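Local atomic coordinates of RNA-dependent RNA Polymerase (Bombyx mori cytoplasmic polyhedrosis virus, PDB entry 6TZ0), a protein that copies RNA from an RNA template, making plus strands conservatively during transcription and the complementary minus strands during genome replication. Residues V135-S140 and I202-V207; P182-P187 and I193-S198. All coordinates share one frame; numbering follows the deposited sequence.

Contact 1. Residues V135-S140 and I202-V207; sequences VKQRKS and ILPTFV
Gln137 carries this contact, reaching across to Ile202, Pro204 and Thr205 in 202-207, which leads into helix 206-218. It sits in the type I turn running from Val135 to Arg138, where its CA is 6.6 Å from the CA of Thr205. With CG set beside the backbone N and the chain extended beyond it (chi2 -175°), the side chain puts its terminal amide among the three residues. OE1 rests on the proline ring, 3.6 Å from both CB and CD of Pro204. On the other branch, NE2 lies 3.9 Å from Ile202 CD1 and donates to the backbone O of Ser201, just ahead of the second segment. The Thr205 methyl, CG2, completes the close-packed part, 4.0 Å from Gln137 CD; the two side chains cross at about a right angle. Its hydroxyl turns back: OG1 lies 2.6 Å from Ile202 O, in the carbonyl plane, and that same oxygen also takes the backbone N of Thr205 at 3.2 Å. The looser side is the rest of the 135-140 loop. Lys136, Arg138 and Lys139 are partly exposed and make no side-chain contact with 202-207, although the backbone N of Lys139 bonds to the hydroxyl of Tyr208 in the following helix. The contact joins the loop between helices 121-134 and 145-160 to the lead-in of helix 206-218 in the N-terminal region, the Pro204 side chain about 9 Å from that of ATP-binding Tyr184. No hydrogen bond joins the two segments: the amide meets carbon across the contact, and NE2 bonding to Ser201 O is consistent with its modelled orientation.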
loop_
_atom_site.group_PDB
_atom_site.type_symbol
_atom_site.label_atom_id
_atom_site.label_comp_id
_atom_site.label_asym_id
_atom_site.label_seq_id
_atom_site.Cartn_x
_atom_site.Cartn_y
_atom_site.Cartn_z
ATOM N N VAL A 135 10.010 -7.313 -23.597
ATOM C CA VAL A 135 10.396 -7.422 -22.196
ATOM C C VAL A 135 9.196 -7.684 -21.294
ATOM O O VAL A 135 9.250 -8.559 -20.428
ATOM C CB VAL A 135 11.170 -6.164 -21.739
ATOM C CG1 VAL A 135 11.526 -6.237 -20.270
ATOM C CG2 VAL A 135 12.420 -5.982 -22.569
ATOM N N LYS A 136 8.091 -6.967 -21.504
ATOM C CA LYS A 136 6.916 -7.087 -20.646
ATOM C C LYS A 136 6.191 -8.418 -20.785
ATOM O O LYS A 136 5.352 -8.726 -19.934
ATOM C CB LYS A 136 5.925 -5.958 -20.934
ATOM C CG LYS A 136 6.414 -4.572 -20.588
ATOM C CD LYS A 136 6.528 -4.391 -19.094
ATOM C CE LYS A 136 6.822 -2.951 -18.745
ATOM N NZ LYS A 136 8.184 -2.567 -19.183
ATOM N N GLN A 137 6.479 -9.209 -21.814
ATOM C CA GLN A 137 5.748 -10.452 -21.999
ATOM C C GLN A 137 6.378 -11.655 -21.316
ATOM O O GLN A 137 5.670 -12.636 -21.079
ATOM C CB GLN A 137 5.568 -10.766 -23.485
ATOM C CG GLN A 137 4.541 -9.898 -24.171
ATOM C CD GLN A 137 4.299 -10.323 -25.602
ATOM O OE1 GLN A 137 4.958 -11.226 -26.108
ATOM N NE2 GLN A 137 3.345 -9.679 -26.260
ATOM N N ARG A 138 7.667 -11.633 -20.990
ATOM C CA ARG A 138 8.243 -12.798 -20.326
ATOM C C ARG A 138 7.879 -12.761 -18.843
ATOM O O ARG A 138 8.371 -11.928 -18.075
ATOM C CB ARG A 138 9.745 -12.919 -20.590
ATOM C CG ARG A 138 10.658 -11.767 -20.242
ATOM C CD ARG A 138 12.065 -12.094 -20.687
ATOM N NE ARG A 138 12.670 -13.192 -19.942
ATOM C CZ ARG A 138 13.378 -13.030 -18.830
ATOM N NH1 ARG A 138 13.578 -11.814 -18.354
ATOM N NH2 ARG A 138 13.903 -14.077 -18.212
ATOM N N LYS A 139 6.955 -13.639 -18.459
ATOM C CA LYS A 139 6.434 -13.737 -17.096
ATOM C C LYS A 139 6.392 -15.219 -16.755
ATOM O O LYS A 139 5.356 -15.861 -16.907
ATOM C CB LYS A 139 5.049 -13.122 -16.995
ATOM C CG LYS A 139 4.995 -11.643 -17.151
ATOM C CD LYS A 139 3.573 -11.191 -17.095
ATOM C CE LYS A 139 3.511 -9.706 -17.261
ATOM N NZ LYS A 139 4.103 -9.021 -16.078
ATOM N N SER A 140 7.499 -15.753 -16.273
ATOM C CA SER A 140 7.576 -17.170 -15.970
ATOM C C SER A 140 7.983 -17.353 -14.520
ATOM O O SER A 140 8.845 -16.633 -14.011
ATOM C CB SER A 140 8.551 -17.874 -16.896
ATOM O OG SER A 140 9.868 -17.414 -16.680
ATOM N N ILE A 202 1.512 -11.013 -30.043
ATOM C CA ILE A 202 0.931 -11.503 -28.792
ATOM C C ILE A 202 1.141 -12.998 -28.616
ATOM O O ILE A 202 0.740 -13.571 -27.595
ATOM C CB ILE A 202 -0.551 -11.073 -28.801
ATOM C CG1 ILE A 202 -1.164 -11.075 -27.395
ATOM C CG2 ILE A 202 -1.340 -11.971 -29.733
ATOM C CD1 ILE A 202 -0.474 -10.162 -26.416
ATOM N N LEU A 203 1.807 -13.638 -29.568
ATOM C CA LEU A 203 1.960 -15.090 -29.557
ATOM C C LEU A 203 2.787 -15.674 -28.400
ATOM O O LEU A 203 2.490 -16.815 -28.008
ATOM C CB LEU A 203 2.507 -15.500 -30.932
ATOM C CG LEU A 203 2.438 -16.913 -31.510
ATOM C CD1 LEU A 203 3.589 -17.773 -31.085
ATOM C CD2 LEU A 203 1.120 -17.565 -31.137
ATOM N N PRO A 204 3.801 -15.005 -27.813
ATOM C CA PRO A 204 4.430 -15.612 -26.618
ATOM C C PRO A 204 3.585 -15.642 -25.350
ATOM O O PRO A 204 4.018 -16.244 -24.362
ATOM C CB PRO A 204 5.693 -14.766 -26.424
ATOM C CG PRO A 204 6.023 -14.313 -27.743
ATOM C CD PRO A 204 4.733 -14.029 -28.415
ATOM N N THR A 205 2.412 -15.008 -25.320
ATOM C CA THR A 205 1.556 -15.138 -24.144
ATOM C C THR A 205 0.693 -16.390 -24.226
ATOM O O THR A 205 0.146 -16.854 -23.217
ATOM C CB THR A 205 0.677 -13.902 -23.982
ATOM O OG1 THR A 205 -0.150 -13.752 -25.140
ATOM C CG2 THR A 205 1.530 -12.665 -23.813
ATOM N N PHE A 206 0.564 -16.964 -25.419
ATOM C CA PHE A 206 -0.303 -18.121 -25.565
ATOM C C PHE A 206 0.335 -19.403 -25.085
ATOM O O PHE A 206 -0.380 -20.384 -24.880
ATOM C CB PHE A 206 -0.758 -18.258 -27.001
ATOM C CG PHE A 206 -1.787 -17.277 -27.349
ATOM C CD1 PHE A 206 -3.096 -17.487 -26.960
ATOM C CD2 PHE A 206 -1.454 -16.113 -27.999
ATOM C CE1 PHE A 206 -4.055 -16.568 -27.242
ATOM C CE2 PHE A 206 -2.412 -15.192 -28.287
ATOM C CZ PHE A 206 -3.711 -15.425 -27.904
ATOM N N VAL A 207 1.646 -19.410 -24.861
ATOM C CA VAL A 207 2.258 -20.512 -24.132
ATOM C C VAL A 207 1.707 -20.560 -22.715
ATOM O O VAL A 207 1.306 -21.621 -22.220
ATOM C CB VAL A 207 3.788 -20.366 -24.149
ATOM C CG1 VAL A 207 4.449 -21.500 -23.386
ATOM C CG2 VAL A 207 4.285 -20.311 -25.569
#

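Contact 2. Residues P182-P187 and I193-S198; sequences PFYESP and IFNDKS
The Tyr184 ring lies against Ile193 with one face and against Asn195 with its edge. Tyr184 CG stands between the backbone N and the carbonyl carbon (chi1 65°), which brings the ring across the neighbouring strand. There Ile193 CB makes a CH-pi contact, 4.0 Å from the ring centroid, while CG2 of the same residue lies 3.6 Å from Tyr184 OH. Asn195 comes in at the edge, its ND2 3.4 Å from Tyr184 CD1 and the amide turned 33° from the ring plane; Tyr184 and Asn195 bind ATP in another structure of this protein, though none is bound to this chain here. Phe183 and Phe194 point to the opposite face of the hairpin, meeting through Phe183 CB and Phe194 CD1 at 4.0 Å, with the Phe183 ring leading away. The two strands run antiparallel. Tyr184 and Ile193 form the hydrogen-bonded pair, with Tyr184 N 2.8 Å from Ile193 O and a weak return bond; Phe183 and Phe194 form the non-hydrogen-bonded one. At the open end, Pro182 O is gripped twice from one face of its carbonyl plane, by Asn195 N at 3.0 Å and, almost straight (173°), by Asp196 N at 3.1 Å. This two-stranded sheet packs its phenylalanine face inward: Phe183 meets Trp146 and Leu145 of helix 145-160, and the Phe194 ring stands nearly perpendicular to that of His134, at the end of helix 121-134.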
loop_
_atom_site.group_PDB
_atom_site.type_symbol
_atom_site.label_atom_id
_atom_site.label_comp_id
_atom_site.label_asym_id
_atom_site.label_seq_id
_atom_site.Cartn_x
_atom_site.Cartn_y
_atom_site.Cartn_z
ATOM N N PRO A 182 9.707 -20.767 -32.283
ATOM C CA PRO A 182 9.600 -19.463 -32.965
ATOM C C PRO A 182 10.227 -18.311 -32.202
ATOM O O PRO A 182 10.440 -17.244 -32.791
ATOM C CB PRO A 182 8.087 -19.261 -33.102
ATOM C CG PRO A 182 7.508 -20.617 -32.980
ATOM C CD PRO A 182 8.381 -21.341 -32.014
ATOM N N PHE A 183 10.525 -18.492 -30.924
ATOM C CA PHE A 183 11.131 -17.471 -30.088
ATOM C C PHE A 183 11.784 -18.172 -28.909
ATOM O O PHE A 183 11.602 -19.373 -28.701
ATOM C CB PHE A 183 10.099 -16.428 -29.631
ATOM C CG PHE A 183 8.863 -17.025 -29.016
ATOM C CD1 PHE A 183 8.813 -17.344 -27.670
ATOM C CD2 PHE A 183 7.746 -17.269 -29.793
ATOM C CE1 PHE A 183 7.688 -17.902 -27.122
ATOM C CE2 PHE A 183 6.619 -17.827 -29.241
ATOM C CZ PHE A 183 6.592 -18.145 -27.908
ATOM N N TYR A 184 12.535 -17.403 -28.132
ATOM C CA TYR A 184 13.119 -17.892 -26.891
ATOM C C TYR A 184 13.448 -16.687 -26.029
ATOM O O TYR A 184 13.453 -15.548 -26.498
ATOM C CB TYR A 184 14.361 -18.758 -27.145
ATOM C CG TYR A 184 15.536 -18.034 -27.760
ATOM C CD1 TYR A 184 15.621 -17.846 -29.136
ATOM C CD2 TYR A 184 16.586 -17.585 -26.972
ATOM C CE1 TYR A 184 16.690 -17.198 -29.699
ATOM C CE2 TYR A 184 17.663 -16.936 -27.526
ATOM C CZ TYR A 184 17.711 -16.746 -28.891
ATOM O OH TYR A 184 18.788 -16.101 -29.449
ATOM N N GLU A 185 13.732 -16.947 -24.763
ATOM C CA GLU A 185 14.136 -15.903 -23.842
ATOM C C GLU A 185 15.541 -16.180 -23.334
ATOM O O GLU A 185 15.988 -17.328 -23.285
ATOM C CB GLU A 185 13.160 -15.784 -22.665
ATOM C CG GLU A 185 13.065 -17.010 -21.784
ATOM C CD GLU A 185 12.053 -16.833 -20.673
ATOM O OE1 GLU A 185 11.444 -15.750 -20.601
ATOM O OE2 GLU A 185 11.859 -17.772 -19.873
ATOM N N SER A 186 16.237 -15.111 -22.968
ATOM C CA SER A 186 17.570 -15.213 -22.411
ATOM C C SER A 186 17.610 -14.408 -21.119
ATOM O O SER A 186 17.219 -13.231 -21.113
ATOM C CB SER A 186 18.618 -14.687 -23.382
ATOM O OG SER A 186 18.463 -13.293 -23.531
ATOM N N PRO A 187 18.068 -14.995 -20.013
ATOM C CA PRO A 187 18.250 -14.200 -18.792
ATOM C C PRO A 187 19.439 -13.261 -18.857
ATOM O O PRO A 187 19.529 -12.348 -18.027
ATOM C CB PRO A 187 18.437 -15.266 -17.707
ATOM C CG PRO A 187 18.968 -16.447 -18.436
ATOM C CD PRO A 187 18.329 -16.426 -19.790
ATOM N N ILE A 193 13.817 -13.144 -27.395
ATOM C CA ILE A 193 14.385 -13.039 -28.732
ATOM C C ILE A 193 13.534 -13.859 -29.690
ATOM O O ILE A 193 13.283 -15.046 -29.454
ATOM C CB ILE A 193 15.852 -13.504 -28.749
ATOM C CG1 ILE A 193 16.746 -12.579 -27.916
ATOM C CG2 ILE A 193 16.372 -13.582 -30.168
ATOM C CD1 ILE A 193 17.026 -13.061 -26.509
ATOM N N PHE A 194 13.070 -13.225 -30.763
ATOM C CA PHE A 194 12.312 -13.904 -31.806
ATOM C C PHE A 194 13.261 -14.529 -32.820
ATOM O O PHE A 194 14.235 -13.897 -33.237
ATOM C CB PHE A 194 11.375 -12.926 -32.511
ATOM C CG PHE A 194 10.228 -12.469 -31.665
ATOM C CD1 PHE A 194 9.042 -13.181 -31.633
ATOM C CD2 PHE A 194 10.346 -11.336 -30.881
ATOM C CE1 PHE A 194 7.988 -12.757 -30.846
ATOM C CE2 PHE A 194 9.304 -10.911 -30.091
ATOM C CZ PHE A 194 8.123 -11.621 -30.076
ATOM N N ASN A 195 12.976 -15.770 -33.208
ATOM C CA ASN A 195 13.675 -16.388 -34.327
ATOM C C ASN A 195 12.909 -16.228 -35.631
ATOM O O ASN A 195 13.502 -15.900 -36.662
ATOM C CB ASN A 195 13.921 -17.870 -34.057
ATOM C CG ASN A 195 14.996 -18.102 -33.030
ATOM O OD1 ASN A 195 16.017 -17.420 -33.018
ATOM N ND2 ASN A 195 14.780 -19.080 -32.160
ATOM N N ASP A 196 11.600 -16.458 -35.604
ATOM C CA ASP A 196 10.732 -16.272 -36.761
ATOM C C ASP A 196 10.082 -14.900 -36.655
ATOM O O ASP A 196 9.268 -14.662 -35.759
ATOM C CB ASP A 196 9.675 -17.369 -36.825
ATOM C CG ASP A 196 10.262 -18.722 -37.147
ATOM O OD1 ASP A 196 11.236 -18.786 -37.926
ATOM O OD2 ASP A 196 9.767 -19.727 -36.600
ATOM N N LYS A 197 10.435 -13.997 -37.567
ATOM C CA LYS A 197 9.854 -12.662 -37.557
ATOM C C LYS A 197 8.447 -12.630 -38.134
ATOM O O LYS A 197 7.763 -11.611 -38.004
ATOM C CB LYS A 197 10.737 -11.692 -38.338
ATOM C CG LYS A 197 12.154 -11.566 -37.819
ATOM C CD LYS A 197 12.192 -10.943 -36.446
ATOM C CE LYS A 197 13.620 -10.615 -36.039
ATOM N NZ LYS A 197 14.437 -11.834 -35.801
ATOM N N SER A 198 7.998 -13.717 -38.758
ATOM C CA SER A 198 6.685 -13.718 -39.392
ATOM C C SER A 198 5.577 -14.034 -38.395
ATOM O O SER A 198 4.393 -14.002 -38.747
ATOM C CB SER A 198 6.673 -14.718 -40.545
ATOM O OG SER A 198 6.888 -16.031 -40.063
#

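Overall arrangement
From the N terminus, the chain leaves helix 121-134 into 135-140, the first half of contact 1, then runs through helices 145-160 and 166-175 before entering the hairpin of strands 183-186 and 191-194. Contact 2 closes that short hairpin loop. The chain continues directly to 202-207, where contact 1 closes the larger loop on the approach to helix 206-218, so contact 2 is nested inside the loop that contact 1 closes. Their centres are 11 Å apart and they touch: Arg138 NE forms a salt bridge with Glu185 OE1, and the Phe183 ring packs on Leu203 and Pro204. The two contacts tie the interhelical loop, the hairpin and helix 206-218 together in the N-terminal region.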